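Local structure of putative oxidoreductase (Bacteroides fragilis NCTC 9343, 3FHL) at residues 8-13 / 70-75; 35-40 / 58-63; 197-202 / 214-219; 150-155 / 230-235. The protein probably acts as a nucleotide-binding oxidoreductase of the Gfo/Idh/MocA family, pairing an NAD-binding Rossmann domain with a C-terminal alpha/beta domain. All coordinates share one frame; numbering follows the deposited sequence.

Interaction 1 (8-13 / 70-75)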
loop_
_atom_site.group_PDB
_atom_site.type_symbol
_atom_site.label_atom_id
_atom_site.label_comp_id
_atom_site.label_asym_id
_atom_site.label_seq_id
_atom_site.Cartn_x
_atom_site.Cartn_y
_atom_site.Cartn_z
ATOM N N THR C 8 -27.516 33.401 6.693
ATOM C CA THR C 8 -27.448 32.070 6.098
ATOM C C THR C 8 -28.714 31.253 6.291
ATOM O O THR C 8 -29.276 31.202 7.399
ATOM C CB THR C 8 -26.230 31.285 6.636
ATOM O OG1 THR C 8 -25.066 32.113 6.556
ATOM C CG2 THR C 8 -25.991 29.998 5.832
ATOM N N GLY C 9 -29.146 30.631 5.194
ATOM C CA GLY C 9 -30.226 29.652 5.200
ATOM C C GLY C 9 -29.689 28.228 5.063
ATOM O O GLY C 9 -28.904 27.934 4.162
ATOM N N LEU C 10 -30.117 27.352 5.963
ATOM C CA LEU C 10 -29.697 25.947 5.956
ATOM C C LEU C 10 -30.837 25.094 5.408
ATOM O O LEU C 10 -31.945 25.116 5.947
ATOM C CB LEU C 10 -29.292 25.512 7.374
ATOM C CG LEU C 10 -28.698 24.106 7.604
ATOM C CD1 LEU C 10 -27.479 23.843 6.719
ATOM C CD2 LEU C 10 -28.372 23.876 9.082
ATOM N N ALA C 11 -30.561 24.349 4.335
ATOM C CA ALA C 11 -31.607 23.636 3.585
ATOM C C ALA C 11 -32.179 22.394 4.278
ATOM O O ALA C 11 -33.261 21.943 3.919
ATOM C CB ALA C 11 -31.119 23.286 2.183
ATOM N N ALA C 12 -31.469 21.852 5.269
ATOM C CA ALA C 12 -31.953 20.669 6.005
ATOM C C ALA C 12 -31.368 20.557 7.412
ATOM O O ALA C 12 -30.218 20.943 7.659
ATOM C CB ALA C 12 -31.680 19.380 5.203
ATOM N N PHE C 13 -32.160 20.032 8.339
ATOM C CA PHE C 13 -31.659 19.767 9.681
ATOM C C PHE C 13 -31.603 18.255 9.963
ATOM O O PHE C 13 -31.930 17.795 11.062
ATOM C CB PHE C 13 -32.486 20.523 10.728
ATOM C CG PHE C 13 -31.746 20.800 12.015
ATOM C CD1 PHE C 13 -30.646 21.657 12.034
ATOM C CD2 PHE C 13 -32.176 20.231 13.214
ATOM C CE1 PHE C 13 -29.971 21.932 13.229
ATOM C CE2 PHE C 13 -31.508 20.488 14.411
ATOM C CZ PHE C 13 -30.403 21.347 14.419
ATOM N N VAL C 70 -26.987 27.000 2.209
ATOM C CA VAL C 70 -26.271 25.730 2.302
ATOM C C VAL C 70 -27.211 24.609 1.871
ATOM O O VAL C 70 -28.183 24.288 2.577
ATOM C CB VAL C 70 -25.734 25.488 3.733
ATOM C CG1 VAL C 70 -25.005 24.130 3.826
ATOM C CG2 VAL C 70 -24.792 26.620 4.145
ATOM N N VAL C 71 -26.923 24.030 0.707
ATOM C CA VAL C 71 -27.741 22.954 0.123
ATOM C C VAL C 71 -27.250 21.591 0.655
ATOM O O VAL C 71 -26.244 21.040 0.186
ATOM C CB VAL C 71 -27.752 23.043 -1.440
ATOM C CG1 VAL C 71 -28.528 21.887 -2.101
ATOM C CG2 VAL C 71 -28.350 24.379 -1.887
ATOM N N ASN C 72 -27.951 21.077 1.663
ATOM C CA ASN C 72 -27.577 19.808 2.296
ATOM C C ASN C 72 -28.780 18.866 2.418
ATOM O O ASN C 72 -28.910 18.106 3.381
ATOM C CB ASN C 72 -26.933 20.070 3.659
ATOM C CG ASN C 72 -27.890 20.699 4.647
ATOM O OD1 ASN C 72 -28.740 21.506 4.280
ATOM N ND2 ASN C 72 -27.776 20.311 5.902
ATOM N N THR C 73 -29.651 18.948 1.415
ATOM C CA THR C 73 -30.876 18.156 1.307
ATOM C C THR C 73 -30.560 16.766 0.700
ATOM O O THR C 73 -29.396 16.513 0.367
ATOM C CB THR C 73 -31.892 18.922 0.431
ATOM O OG1 THR C 73 -31.222 19.489 -0.700
ATOM C CG2 THR C 73 -32.552 20.027 1.216
ATOM N N PRO C 74 -31.572 15.853 0.577
ATOM C CA PRO C 74 -31.309 14.561 -0.094
ATOM C C PRO C 74 -30.746 14.698 -1.506
ATOM O O PRO C 74 -31.078 15.649 -2.220
ATOM C CB PRO C 74 -32.692 13.904 -0.144
ATOM C CG PRO C 74 -33.407 14.470 1.025
ATOM C CD PRO C 74 -32.970 15.909 1.061
ATOM N N ASP C 75 -29.913 13.727 -1.883
ATOM C CA ASP C 75 -29.028 13.787 -3.056
ATOM C C ASP C 75 -29.666 14.187 -4.392
ATOM O O ASP C 75 -29.036 14.891 -5.187
ATOM C CB ASP C 75 -28.299 12.444 -3.241
ATOM C CG ASP C 75 -27.570 11.967 -1.979
ATOM O OD1 ASP C 75 -27.593 12.670 -0.938
ATOM O OD2 ASP C 75 -26.957 10.876 -2.038
#

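Interaction 2 (35-40 / 58-63)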
loop_
_atom_site.group_PDB
_atom_site.type_symbol
_atom_site.label_atom_id
_atom_site.label_comp_id
_atom_site.label_asym_id
_atom_site.label_seq_id
_atom_site.Cartn_x
_atom_site.Cartn_y
_atom_site.Cartn_z
ATOM N N LYS C 35 -32.064 31.134 8.975
ATOM C CA LYS C 35 -33.222 30.309 8.674
ATOM C C LYS C 35 -32.892 28.840 8.440
ATOM O O LYS C 35 -31.948 28.523 7.731
ATOM C CB LYS C 35 -33.979 30.876 7.475
ATOM C CG LYS C 35 -35.082 31.810 7.878
ATOM C CD LYS C 35 -35.796 32.387 6.682
ATOM C CE LYS C 35 -36.866 33.330 7.175
ATOM N NZ LYS C 35 -37.394 34.249 6.131
ATOM N N ILE C 36 -33.682 27.952 9.038
ATOM C CA ILE C 36 -33.504 26.509 8.858
ATOM C C ILE C 36 -34.780 25.884 8.291
ATOM O O ILE C 36 -35.860 26.033 8.866
ATOM C CB ILE C 36 -33.096 25.800 10.190
ATOM C CG1 ILE C 36 -31.782 26.382 10.739
ATOM C CG2 ILE C 36 -32.960 24.297 9.991
ATOM C CD1 ILE C 36 -31.495 26.028 12.194
ATOM N N VAL C 37 -34.656 25.197 7.158
ATOM C CA VAL C 37 -35.763 24.396 6.638
ATOM C C VAL C 37 -35.948 23.110 7.455
ATOM O O VAL C 37 -35.058 22.250 7.528
ATOM C CB VAL C 37 -35.585 24.017 5.165
ATOM C CG1 VAL C 37 -36.822 23.274 4.645
ATOM C CG2 VAL C 37 -35.323 25.242 4.327
ATOM N N GLU C 38 -37.108 23.006 8.083
ATOM C CA GLU C 38 -37.572 21.757 8.658
ATOM C C GLU C 38 -38.983 21.577 8.125
ATOM O O GLU C 38 -39.855 22.403 8.409
ATOM C CB GLU C 38 -37.572 21.824 10.183
ATOM C CG GLU C 38 -36.186 21.912 10.825
ATOM C CD GLU C 38 -36.201 21.541 12.300
ATOM O OE1 GLU C 38 -35.836 22.394 13.135
ATOM O OE2 GLU C 38 -36.592 20.398 12.628
ATOM N N ARG C 39 -39.204 20.522 7.338
ATOM C CA ARG C 39 -40.493 20.313 6.661
ATOM C C ARG C 39 -41.674 20.030 7.596
ATOM O O ARG C 39 -42.810 20.380 7.272
ATOM C CB ARG C 39 -40.387 19.230 5.585
ATOM C CG ARG C 39 -39.655 19.680 4.317
ATOM C CD ARG C 39 -39.840 18.685 3.169
ATOM N NE ARG C 39 -39.032 17.471 3.336
ATOM C CZ ARG C 39 -38.981 16.461 2.464
ATOM N NH1 ARG C 39 -38.210 15.410 2.715
ATOM N NH2 ARG C 39 -39.693 16.496 1.343
ATOM N N SER C 40 -41.407 19.437 8.759
ATOM C CA SER C 40 -42.481 19.066 9.691
ATOM C C SER C 40 -42.104 19.152 11.172
ATOM O O SER C 40 -42.970 19.354 12.032
ATOM C CB SER C 40 -42.962 17.651 9.384
ATOM O OG SER C 40 -41.921 16.721 9.621
ATOM N N LYS C 58 -38.030 26.881 -1.004
ATOM C CA LYS C 58 -38.431 28.118 -1.692
ATOM C C LYS C 58 -38.442 29.343 -0.754
ATOM O O LYS C 58 -38.109 30.451 -1.169
ATOM C CB LYS C 58 -39.806 27.930 -2.348
ATOM C CG LYS C 58 -40.136 28.946 -3.437
ATOM C CD LYS C 58 -41.631 28.950 -3.779
ATOM C CE LYS C 58 -41.933 28.147 -5.042
ATOM N NZ LYS C 58 -41.518 28.863 -6.287
ATOM N N GLU C 59 -38.789 29.128 0.515
ATOM C CA GLU C 59 -38.752 30.186 1.526
ATOM C C GLU C 59 -37.337 30.673 1.857
ATOM O O GLU C 59 -37.167 31.751 2.440
ATOM C CB GLU C 59 -39.494 29.751 2.789
ATOM C CG GLU C 59 -41.002 29.728 2.610
ATOM C CD GLU C 59 -41.717 29.076 3.769
ATOM O OE1 GLU C 59 -41.986 29.766 4.780
ATOM O OE2 GLU C 59 -42.020 27.871 3.661
ATOM N N LEU C 60 -36.322 29.892 1.485
ATOM C CA LEU C 60 -34.947 30.372 1.559
ATOM C C LEU C 60 -34.614 31.181 0.337
ATOM O O LEU C 60 -34.054 32.268 0.453
ATOM C CB LEU C 60 -33.926 29.225 1.669
ATOM C CG LEU C 60 -33.932 28.345 2.908
ATOM C CD1 LEU C 60 -32.706 27.402 2.874
ATOM C CD2 LEU C 60 -33.942 29.183 4.152
ATOM N N THR C 61 -34.930 30.641 -0.838
ATOM C CA THR C 61 -34.516 31.274 -2.097
ATOM C C THR C 61 -35.254 32.593 -2.349
ATOM O O THR C 61 -34.729 33.490 -3.014
ATOM C CB THR C 61 -34.690 30.347 -3.326
ATOM O OG1 THR C 61 -36.065 29.966 -3.467
ATOM C CG2 THR C 61 -33.856 29.093 -3.184
ATOM N N GLU C 62 -36.463 32.706 -1.805
ATOM C CA GLU C 62 -37.265 33.912 -1.986
ATOM C C GLU C 62 -37.046 34.951 -0.896
ATOM O O GLU C 62 -37.623 36.037 -0.957
ATOM C CB GLU C 62 -38.743 33.563 -2.076
ATOM C CG GLU C 62 -39.159 32.963 -3.406
ATOM C CD GLU C 62 -40.627 32.540 -3.423
ATOM O OE1 GLU C 62 -41.279 32.558 -2.350
ATOM O OE2 GLU C 62 -41.123 32.185 -4.514
ATOM N N ASP C 63 -36.217 34.622 0.091
ATOM C CA ASP C 63 -35.929 35.537 1.180
ATOM C C ASP C 63 -34.919 36.589 0.727
ATOM O O ASP C 63 -33.761 36.260 0.475
ATOM C CB ASP C 63 -35.423 34.753 2.396
ATOM C CG ASP C 63 -35.267 35.613 3.639
ATOM O OD1 ASP C 63 -34.939 36.812 3.537
ATOM O OD2 ASP C 63 -35.464 35.078 4.745
HETATM O O HOH W 1 -39.041 33.122 4.202
#

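Interaction 3 (197-202 / 214-219)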
loop_
_atom_site.group_PDB
_atom_site.type_symbol
_atom_site.label_atom_id
_atom_site.label_comp_id
_atom_site.label_asym_id
_atom_site.label_seq_id
_atom_site.Cartn_x
_atom_site.Cartn_y
_atom_site.Cartn_z
ATOM N N VAL C 197 -3.891 7.441 -14.451
ATOM C CA VAL C 197 -4.434 6.786 -13.250
ATOM C C VAL C 197 -4.358 5.257 -13.380
ATOM O O VAL C 197 -4.762 4.694 -14.394
ATOM C CB VAL C 197 -5.903 7.214 -12.977
ATOM C CG1 VAL C 197 -6.552 6.353 -11.855
ATOM C CG2 VAL C 197 -5.984 8.713 -12.595
ATOM N N PHE C 198 -3.816 4.594 -12.360
ATOM C CA PHE C 198 -4.018 3.168 -12.210
ATOM C C PHE C 198 -4.896 2.943 -10.986
ATOM O O PHE C 198 -4.714 3.600 -9.960
ATOM C CB PHE C 198 -2.679 2.419 -12.071
ATOM C CG PHE C 198 -2.836 1.011 -11.510
ATOM C CD1 PHE C 198 -3.055 -0.068 -12.360
ATOM C CD2 PHE C 198 -2.807 0.781 -10.136
ATOM C CE1 PHE C 198 -3.218 -1.360 -11.848
ATOM C CE2 PHE C 198 -2.976 -0.500 -9.618
ATOM C CZ PHE C 198 -3.178 -1.573 -10.481
ATOM N N ALA C 199 -5.854 2.030 -11.095
ATOM C CA ALA C 199 -6.619 1.604 -9.924
ATOM C C ALA C 199 -6.922 0.118 -9.947
ATOM O O ALA C 199 -7.124 -0.470 -11.004
ATOM C CB ALA C 199 -7.924 2.378 -9.825
ATOM N N ASP C 200 -6.987 -0.474 -8.762
ATOM C CA ASP C 200 -7.470 -1.828 -8.617
ATOM C C ASP C 200 -8.469 -1.807 -7.480
ATOM O O ASP C 200 -8.157 -1.365 -6.370
ATOM C CB ASP C 200 -6.303 -2.786 -8.324
ATOM C CG ASP C 200 -6.724 -4.266 -8.329
ATOM O OD1 ASP C 200 -7.850 -4.594 -8.759
ATOM O OD2 ASP C 200 -5.908 -5.111 -7.908
ATOM N N LEU C 201 -9.685 -2.253 -7.781
ATOM C CA LEU C 201 -10.756 -2.274 -6.800
ATOM C C LEU C 201 -11.104 -3.704 -6.483
ATOM O O LEU C 201 -10.795 -4.619 -7.250
ATOM C CB LEU C 201 -12.015 -1.558 -7.314
ATOM C CG LEU C 201 -12.063 -0.194 -8.018
ATOM C CD1 LEU C 201 -13.426 0.401 -7.764
ATOM C CD2 LEU C 201 -10.977 0.805 -7.647
ATOM N N GLY C 202 -11.740 -3.906 -5.341
ATOM C CA GLY C 202 -12.189 -5.231 -4.992
ATOM C C GLY C 202 -13.473 -5.220 -4.211
ATOM O O GLY C 202 -13.840 -4.211 -3.592
ATOM N N PHE C 214 -10.014 -0.237 -2.445
ATOM C CA PHE C 214 -9.386 0.347 -3.642
ATOM C C PHE C 214 -7.939 0.652 -3.369
ATOM O O PHE C 214 -7.557 0.925 -2.229
ATOM C CB PHE C 214 -10.165 1.586 -4.156
ATOM C CG PHE C 214 -10.099 2.801 -3.254
ATOM C CD1 PHE C 214 -8.957 3.609 -3.203
ATOM C CD2 PHE C 214 -11.186 3.149 -2.472
ATOM C CE1 PHE C 214 -8.901 4.715 -2.377
ATOM C CE2 PHE C 214 -11.145 4.268 -1.657
ATOM C CZ PHE C 214 -9.991 5.046 -1.602
ATOM N N ILE C 215 -7.123 0.556 -4.407
ATOM C CA ILE C 215 -5.804 1.152 -4.400
ATOM C C ILE C 215 -5.692 1.976 -5.691
ATOM O O ILE C 215 -6.052 1.498 -6.760
ATOM C CB ILE C 215 -4.648 0.120 -4.246
ATOM C CG1 ILE C 215 -3.301 0.844 -4.155
ATOM C CG2 ILE C 215 -4.661 -0.950 -5.368
ATOM C CD1 ILE C 215 -2.210 0.034 -3.524
ATOM N N ILE C 216 -5.225 3.215 -5.562
ATOM C CA ILE C 216 -5.126 4.144 -6.685
ATOM C C ILE C 216 -3.751 4.763 -6.726
ATOM O O ILE C 216 -3.229 5.236 -5.719
ATOM C CB ILE C 216 -6.210 5.255 -6.596
ATOM C CG1 ILE C 216 -7.612 4.628 -6.663
ATOM C CG2 ILE C 216 -6.002 6.305 -7.695
ATOM C CD1 ILE C 216 -8.752 5.553 -6.236
ATOM N N HIS C 217 -3.163 4.778 -7.913
ATOM C CA HIS C 217 -1.948 5.524 -8.136
ATOM C C HIS C 217 -2.255 6.677 -9.062
ATOM O O HIS C 217 -2.797 6.469 -10.145
ATOM C CB HIS C 217 -0.864 4.631 -8.738
ATOM C CG HIS C 217 -0.447 3.532 -7.820
ATOM N ND1 HIS C 217 0.178 3.780 -6.620
ATOM C CD2 HIS C 217 -0.623 2.192 -7.888
ATOM C CE1 HIS C 217 0.397 2.636 -5.997
ATOM N NE2 HIS C 217 -0.074 1.657 -6.750
ATOM N N LEU C 218 -1.917 7.883 -8.613
ATOM C CA LEU C 218 -2.048 9.084 -9.437
ATOM C C LEU C 218 -0.663 9.335 -9.988
ATOM O O LEU C 218 0.275 9.663 -9.247
ATOM C CB LEU C 218 -2.562 10.274 -8.612
ATOM C CG LEU C 218 -3.846 10.092 -7.819
ATOM C CD1 LEU C 218 -4.231 11.422 -7.175
ATOM C CD2 LEU C 218 -4.952 9.628 -8.727
ATOM N N LEU C 219 -0.529 9.130 -11.293
ATOM C CA LEU C 219 0.779 9.059 -11.926
ATOM C C LEU C 219 1.140 10.417 -12.504
ATOM O O LEU C 219 0.378 10.975 -13.289
ATOM C CB LEU C 219 0.783 7.964 -13.016
ATOM C CG LEU C 219 0.248 6.582 -12.576
ATOM C CD1 LEU C 219 -0.174 5.696 -13.746
ATOM C CD2 LEU C 219 1.248 5.859 -11.697
#

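Interaction 4 (150-155 / 230-235)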
loop_
_atom_site.group_PDB
_atom_site.type_symbol
_atom_site.label_atom_id
_atom_site.label_comp_id
_atom_site.label_asym_id
_atom_site.label_seq_id
_atom_site.Cartn_x
_atom_site.Cartn_y
_atom_site.Cartn_z
ATOM N N GLU C 150 1.568 8.546 0.726
ATOM C CA GLU C 150 0.589 7.475 0.864
ATOM C C GLU C 150 -0.505 7.924 1.788
ATOM O O GLU C 150 -0.235 8.427 2.883
ATOM C CB GLU C 150 1.238 6.224 1.446
ATOM C CG GLU C 150 2.328 5.641 0.541
ATOM C CD GLU C 150 3.272 4.718 1.278
ATOM O OE1 GLU C 150 2.810 3.804 1.998
ATOM O OE2 GLU C 150 4.488 4.910 1.130
ATOM N N SER C 151 -1.742 7.724 1.366
ATOM C CA SER C 151 -2.879 8.164 2.156
ATOM C C SER C 151 -3.916 7.043 2.133
ATOM O O SER C 151 -4.350 6.614 1.071
ATOM C CB SER C 151 -3.424 9.491 1.575
ATOM O OG SER C 151 -4.697 9.838 2.096
ATOM N N THR C 152 -4.308 6.565 3.311
ATOM C CA THR C 152 -5.155 5.391 3.423
ATOM C C THR C 152 -6.232 5.542 4.484
ATOM O O THR C 152 -5.933 6.000 5.582
ATOM C CB THR C 152 -4.306 4.142 3.841
ATOM O OG1 THR C 152 -3.248 3.947 2.906
ATOM C CG2 THR C 152 -5.160 2.846 3.965
ATOM N N PHE C 153 -7.469 5.156 4.162
ATOM C CA PHE C 153 -8.492 4.932 5.189
ATOM C C PHE C 153 -8.673 3.446 5.502
ATOM O O PHE C 153 -9.327 2.702 4.762
ATOM C CB PHE C 153 -9.848 5.527 4.791
ATOM C CG PHE C 153 -10.005 6.988 5.105
ATOM C CD1 PHE C 153 -9.689 7.491 6.369
ATOM C CD2 PHE C 153 -10.512 7.863 4.142
ATOM C CE1 PHE C 153 -9.854 8.844 6.658
ATOM C CE2 PHE C 153 -10.679 9.222 4.425
ATOM C CZ PHE C 153 -10.348 9.710 5.679
ATOM N N ALA C 154 -8.104 3.030 6.627
ATOM C CA ALA C 154 -8.165 1.658 7.079
ATOM C C ALA C 154 -9.392 1.444 7.952
ATOM O O ALA C 154 -9.602 2.151 8.944
ATOM C CB ALA C 154 -6.911 1.336 7.842
ATOM N N ARG C 155 -10.217 0.479 7.579
ATOM C CA ARG C 155 -11.391 0.153 8.381
ATOM C C ARG C 155 -11.488 -1.357 8.543
ATOM O O ARG C 155 -10.842 -2.103 7.820
ATOM C CB ARG C 155 -12.663 0.700 7.714
ATOM C CG ARG C 155 -12.720 2.229 7.629
ATOM C CD ARG C 155 -14.137 2.734 7.391
ATOM N NE ARG C 155 -14.239 4.184 7.565
ATOM C CZ ARG C 155 -15.288 4.923 7.209
ATOM N NH1 ARG C 155 -16.351 4.360 6.639
ATOM N NH2 ARG C 155 -15.267 6.235 7.416
ATOM N N THR C 230 0.078 7.007 -3.557
ATOM C CA THR C 230 -0.814 5.862 -3.355
ATOM C C THR C 230 -1.988 6.275 -2.487
ATOM O O THR C 230 -1.795 6.768 -1.371
ATOM C CB THR C 230 -0.110 4.675 -2.650
ATOM O OG1 THR C 230 1.113 4.373 -3.310
ATOM C CG2 THR C 230 -0.978 3.440 -2.684
ATOM N N LEU C 231 -3.201 6.054 -2.986
ATOM C CA LEU C 231 -4.422 6.267 -2.201
ATOM C C LEU C 231 -5.143 4.936 -2.006
ATOM O O LEU C 231 -5.336 4.175 -2.958
ATOM C CB LEU C 231 -5.338 7.296 -2.889
ATOM C CG LEU C 231 -4.642 8.554 -3.440
ATOM C CD1 LEU C 231 -5.603 9.371 -4.286
ATOM C CD2 LEU C 231 -4.094 9.415 -2.291
ATOM N N LYS C 232 -5.541 4.647 -0.774
ATOM C CA LYS C 232 -6.092 3.339 -0.451
ATOM C C LYS C 232 -7.207 3.420 0.556
ATOM O O LYS C 232 -7.186 4.278 1.431
ATOM C CB LYS C 232 -5.019 2.465 0.198
ATOM C CG LYS C 232 -4.231 1.587 -0.703
ATOM C CD LYS C 232 -3.297 0.680 0.120
ATOM C CE LYS C 232 -3.913 -0.675 0.408
ATOM N NZ LYS C 232 -2.846 -1.619 0.912
ATOM N N ALA C 233 -8.148 2.488 0.458
ATOM C CA ALA C 233 -9.091 2.242 1.553
ATOM C C ALA C 233 -9.586 0.817 1.501
ATOM O O ALA C 233 -9.630 0.219 0.432
ATOM C CB ALA C 233 -10.275 3.204 1.511
ATOM N N SER C 234 -9.985 0.286 2.657
ATOM C CA SER C 234 -10.448 -1.088 2.736
ATOM C C SER C 234 -11.289 -1.260 3.983
ATOM O O SER C 234 -11.026 -0.624 5.002
ATOM C CB SER C 234 -9.256 -2.061 2.784
ATOM O OG SER C 234 -9.695 -3.416 2.875
ATOM N N TYR C 235 -12.290 -2.128 3.884
ATOM C CA TYR C 235 -13.085 -2.540 5.037
ATOM C C TYR C 235 -12.544 -3.801 5.711
ATOM O O TYR C 235 -13.140 -4.304 6.659
ATOM C CB TYR C 235 -14.544 -2.742 4.635
ATOM C CG TYR C 235 -15.392 -1.499 4.775
ATOM C CD1 TYR C 235 -15.614 -0.920 6.025
ATOM C CD2 TYR C 235 -15.980 -0.909 3.663
ATOM C CE1 TYR C 235 -16.402 0.211 6.160
ATOM C CE2 TYR C 235 -16.778 0.221 3.789
ATOM C CZ TYR C 235 -16.975 0.781 5.036
ATOM O OH TYR C 235 -17.754 1.912 5.154
HETATM O O HOH W 2 -1.876 4.372 0.297
#

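Interaction 1 (8-13 / 70-75)
Asn72 reaches across to the turn at Ala11 and Ala12 just where the parallel strand pairing of Leu10 with Val70 runs out. Starting from its CB, chi1 of 65° places CG in the crowded position between the backbone N and the carbonyl carbon. From there CG lies 3.8 Å from Leu10 CD1, and the leucine and asparagine side chains cross at about a right angle. On one branch, Asn72 OD1 comes to 2.9 Å from Ala12 N. On the other, Asn72 ND2 donates to Ala12 O at 3.1 Å, approaching from above the carbonyl plane, 36° out of it; Ser16 OG is a second partner of ND2. The amide thus lies against both backbone polar atoms of Ala12, with the ND2 bond holding the carbonyl. Earlier along the strands, Val70 N bonds Gly9 O (2.9 Å), and Ala11 N bonds Val70 O (3.0 Å). The methyl CG2 of Thr73 touches Ala11 CB at 3.7 Å. In Rossmann domains the turn after the first strand carries the dinucleotide-binding loop, beside the switch point of the sheet, and the geometry here is consistent with that. Strand 6-10 lies between strands 31-37 and 68-71. Leu10 packs against His21 and Ala22 of helix 15-27, while Val71 touches strand 91-95 and, from helix 78-87, His78 and Tyr81.

Interaction 2 (35-40 / 58-63)
Lys35 and Asp63 reach toward each other tip to tip, while Val37 and Leu60 cross obliquely nearby. The lysine chain is extended beyond CG, although its chi1 of -93° lies off a staggered value. Asp63 holds CG anti to its backbone N, and its OD2 receives Lys35 NZ at 2.5 Å, a salt bridge whose exact length is doubtful because it is so short. The ammonium comes from above the carboxylate plane, 39° out of it. The other oxygen, Asp63 OD1, is held by the N-H of Glu65. A water bridges NZ to the carbonyl of the short helix: 2.8 Å from Lys35 NZ and 2.9 Å from Glu59 O. The two branches of Leu60 divide between the strand residues, CD2 lying 3.7 Å from Lys35 CB, and CG as well as CD1 set against Val37 CG2, the former at 3.7 Å. Leu60 also touches Ile66 and Ile69. Helix 58-61, a single turn leading toward strand 68-71, is thus laid against strand 31-37 of the Rossmann sheet. With an opposite charge and a water both at its ammonium, Lys35 is probably kept protonated, while its CB joins the apolar contact of Leu60 with Val37.

Interaction 3 (197-202 / 214-219)
Phe198 O accepts from His217 N at 2.8 Å, and Ile216 CA adds a CA-H...O contact to the same oxygen at 3.3 Å. Phe198 N answers with a bond to His217 O, and the same two-bond pattern recurs at Asp200 and Ile215, where Asp200 N meets Ile215 O at 3.0 Å. The Phe198 and His217 side chains lie side by side, pointing the same way. With chi1 at 163°, CG of Phe198 is anti to its backbone N, and the ring meets the imidazole rim to rim, planes 24° apart. The touching atoms are the two CD2 carbons, 3.4 Å apart, and that of the phenylalanine sits at the histidine's edge near its plane. These antiparallel strands, 194-202 and 213-221, form a beta hairpin in the mixed sheet of the C-terminal domain, and the face bearing Phe198, Asp200 and His217 is a subunit interface. There Phe198 stacks on Phe198 of the second subunit, His217 NE2 bonds His217 NE2 of that subunit, and Asp200 forms a salt bridge with Lys228 of the second subunit. His217 ND1 is taken up by Ile229 O within the chain. The other face is apolar. Leu201 CD2 touches Phe214 CB at 3.7 Å, Ala199 CB touches Ile216 CG1 at 3.9 Å, and Val197 lies beside Leu218, CG2 near CD2; Ala341 and Tyr342 of helix 328-347 cover Ala199 and Leu201.

Interaction 4 (150-155 / 230-235)
Ser151 bonds the neighbouring strand through both backbone polar atoms: its N donates to Thr230 O at 2.9 Å and its O accepts from Lys232 N. The alternation continues up the pair, with Phe153 N to Lys232 O, Ser234 N to Phe153 O at a longer 3.3 Å, and Arg155 N to Ser234 O. Thr230 O also takes a weak bond from a water that sits 3.0 Å from Thr152 OG1. At the far end Arg155, extended from CG to NE, lies alongside Tyr235. Its NH1 makes a weak bond to the phenol OH at 3.2 Å, the oxygen standing at the guanidinium edge with the two planes 59° apart, and Arg155 CD rests 3.6 Å from Tyr235 CE1. The strands run parallel, 6° apart, in a mixed sheet where strands 213-221 and 244-248 flank them antiparallel; one face packs on helices and the other meets the second subunit, as in the C-terminal domains of this family. On the subunit face Glu150 lies beside Thr230, and Thr152 beside Lys232, whose CB touches Thr152 OG1 at 3.6 Å. Lys232 NZ bridges to Glu241 and to Glu148 and Glu150 of the second subunit, so the surrounding carboxylates probably favour a charged lysine. On the face toward helix 180-191, Ser151 CB meets Leu231 CD2 at 3.9 Å, Phe153 CB meets Ala233 CB at 4.0 Å, and Arg243 lies against the Phe153 ring in a cation-pi contact.

How the interactions relate
From the N terminus, strand 6-10 opens the loop that interaction 1 will close. Strand 31-37 comes next, and helix 58-61 folds back on it, so interaction 2 closes first, within the longer excursion; strand 68-71 then completes interaction 1. The two share the Rossmann sheet, where Leu10 and Val37 sit on adjoining strands. The C-terminal domain repeats this enclosure: strand 146-154 waits while the hairpin of interaction 3 forms, and strand 228-234 returns beside it to close interaction 4. A probable backbone hydrogen bond between Ile216 and Leu231 joins interactions 3 and 4, and both contacts touch the second subunit. The two domains' contacts follow in series without crossing, with centres of interactions 1 and 4 about 30 Å apart.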